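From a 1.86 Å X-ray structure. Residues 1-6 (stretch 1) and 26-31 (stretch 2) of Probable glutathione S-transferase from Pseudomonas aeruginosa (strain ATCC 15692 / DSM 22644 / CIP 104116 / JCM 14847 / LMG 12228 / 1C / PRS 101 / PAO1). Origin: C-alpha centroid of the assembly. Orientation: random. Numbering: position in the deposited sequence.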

# COMPACT_ATOMS: atom_id res chain seq x y z
N MET B 1 23.63 -3.21 8.02
CA MET B 1 22.22 -3.63 7.82
C MET B 1 22.15 -4.95 7.06
O MET B 1 23.01 -5.19 6.24
CB MET B 1 21.44 -2.58 7.02
CG MET B 1 21.52 -1.24 7.65
SD MET B 1 20.00 -0.31 7.42
CE MET B 1 20.39 1.13 8.42
N GLN B 2 21.10 -5.70 7.30
CA GLN B 2 20.86 -6.99 6.65
C GLN B 2 19.41 -6.95 6.15
O GLN B 2 18.58 -6.28 6.77
CB GLN B 2 21.13 -8.12 7.64
CG GLN B 2 22.47 -8.02 8.32
CD GLN B 2 22.61 -9.09 9.36
OE1 GLN B 2 23.62 -9.79 9.40
NE2 GLN B 2 21.58 -9.26 10.19
N LEU B 3 19.15 -7.58 5.03
CA LEU B 3 17.79 -7.75 4.51
C LEU B 3 17.52 -9.23 4.38
O LEU B 3 18.16 -9.85 3.52
CB LEU B 3 17.61 -7.11 3.13
CG LEU B 3 16.18 -7.28 2.66
CD1 LEU B 3 15.39 -6.04 3.03
CD2 LEU B 3 16.09 -7.63 1.19
N TYR B 4 16.54 -9.71 5.15
CA TYR B 4 16.10 -11.11 5.18
C TYR B 4 15.11 -11.24 4.01
O TYR B 4 14.09 -10.54 4.00
CB TYR B 4 15.61 -11.48 6.59
CG TYR B 4 16.75 -11.53 7.58
CD1 TYR B 4 17.26 -10.36 8.14
CD2 TYR B 4 17.43 -12.72 7.83
CE1 TYR B 4 18.37 -10.39 8.97
CE2 TYR B 4 18.55 -12.76 8.65
CZ TYR B 4 19.00 -11.59 9.24
OH TYR B 4 20.10 -11.60 10.03
N SER B 5 15.47 -12.07 3.03
CA SER B 5 14.84 -12.15 1.70
C SER B 5 14.55 -13.61 1.39
O SER B 5 15.32 -14.45 1.81
CB SER B 5 15.78 -11.53 0.67
OG SER B 5 15.54 -12.04 -0.66
N PHE B 6 13.47 -13.91 0.69
CA PHE B 6 13.27 -15.21 -0.01
C PHE B 6 13.30 -14.93 -1.52
O PHE B 6 12.69 -13.89 -2.00
CB PHE B 6 11.98 -15.87 0.49
CG PHE B 6 11.54 -17.10 -0.27
CD1 PHE B 6 12.29 -18.27 -0.21
CD2 PHE B 6 10.37 -17.10 -1.02
CE1 PHE B 6 11.88 -19.42 -0.89
CE2 PHE B 6 9.98 -18.22 -1.73
CZ PHE B 6 10.73 -19.39 -1.65
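Stretch 2 26-31: YQVVPV

What holds stretch 2 against stretch 1? Three backbone hydrogen bonds form a short ladder. Leu 3 N donates to Gln 27 O at 2.9 Å, Val 29 N donates to Leu 3 O, also at 2.9 Å, and Ser 5 N donates to Val 29 O at 3.2 Å. Leu 3 and Val 29 each use both their N and their O, the alternation expected of a parallel pairing. Farther along, Ser 5 O lies 3.0 Å from Val 31 N.

How does the second backbone run? Gln 27 ends a 3-10 segment that begins earlier in the chain; residues 28-30 then extend as a strand beside strand 2-5. The two run parallel in the sheet sense, with their directions 35° apart (signed crossing angle -35°) and their axes approaching to 4.6 Å. Leu 3 pairs with Val 28, Tyr 4 with Val 29 and Ser 5 with Pro 30, and the CA-CA distances open slightly, from 4.7 Å to 5.0 Å and 5.1 Å. The CA-H groups add weaker contacts to the same carbonyls: Gln 2 CA lies 3.2 Å from Gln 27 O, and Tyr 4 CA 3.4 Å from Val 29 O.

Which side chains meet on the two faces? Tyr 4 and Val 29 share one face, where Val 29 CB lies over a face of the tyrosine ring and CG1 comes within 3.6 Å of Tyr 4 CE2. On the other, Val 28 spans two neighbours: its CG1 is 4.0 Å from Ser 5 CB, and its CG2 is 4.4 Å from Leu 3 CD2.

What closes the contact at its beginning? The side chain of Gln 27 reaches back to Met 1, with OE1 3.3 Å from Met 1 CB. Gln 2 CB also rests 3.9 Å from Val 29 CG2.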

# COMPACT_ATOMS: atom_id res chain seq x y z
N TYR B 26 25.20 -6.13 -0.96
CA TYR B 26 25.93 -6.98 0.04
C TYR B 26 25.07 -7.21 1.30
O TYR B 26 25.17 -8.24 1.96
CB TYR B 26 27.30 -6.38 0.41
CG TYR B 26 27.26 -4.98 0.98
CD1 TYR B 26 27.36 -3.88 0.14
CD2 TYR B 26 27.10 -4.76 2.34
CE1 TYR B 26 27.32 -2.59 0.65
CE2 TYR B 26 27.05 -3.47 2.86
CZ TYR B 26 27.16 -2.38 2.01
OH TYR B 26 27.11 -1.10 2.50
N GLN B 27 24.18 -6.28 1.64
CA GLN B 27 23.27 -6.42 2.80
C GLN B 27 22.28 -7.61 2.68
O GLN B 27 21.74 -8.05 3.74
CB GLN B 27 22.60 -5.05 3.01
CG GLN B 27 23.61 -3.93 3.27
CD GLN B 27 23.03 -2.65 3.83
OE1 GLN B 27 21.82 -2.38 3.79
NE2 GLN B 27 23.92 -1.82 4.35
N VAL B 28 21.99 -8.16 1.49
CA VAL B 28 20.94 -9.24 1.33
C VAL B 28 21.39 -10.54 2.02
O VAL B 28 22.55 -10.80 1.95
CB VAL B 28 20.56 -9.50 -0.15
CG1 VAL B 28 19.61 -10.69 -0.26
CG2 VAL B 28 20.00 -8.24 -0.82
N VAL B 29 20.45 -11.29 2.62
CA VAL B 29 20.61 -12.53 3.45
C VAL B 29 19.44 -13.46 3.18
O VAL B 29 18.35 -13.22 3.67
CB VAL B 29 20.66 -12.20 4.96
CG1 VAL B 29 20.68 -13.47 5.80
CG2 VAL B 29 21.79 -11.25 5.33
N PRO B 30 19.61 -14.55 2.40
CA PRO B 30 18.56 -15.57 2.19
C PRO B 30 17.84 -16.31 3.34
O PRO B 30 18.43 -16.51 4.35
CB PRO B 30 19.29 -16.69 1.43
CG PRO B 30 20.74 -16.26 1.35
CD PRO B 30 20.75 -14.76 1.50
N VAL B 31 16.62 -16.80 3.05
CA VAL B 31 15.70 -17.61 3.91
C VAL B 31 15.55 -16.90 5.25
O VAL B 31 14.76 -15.94 5.27
CB VAL B 31 16.14 -19.09 4.05
CG1 VAL B 31 15.42 -19.83 5.18
CG2 VAL B 31 15.95 -19.84 2.74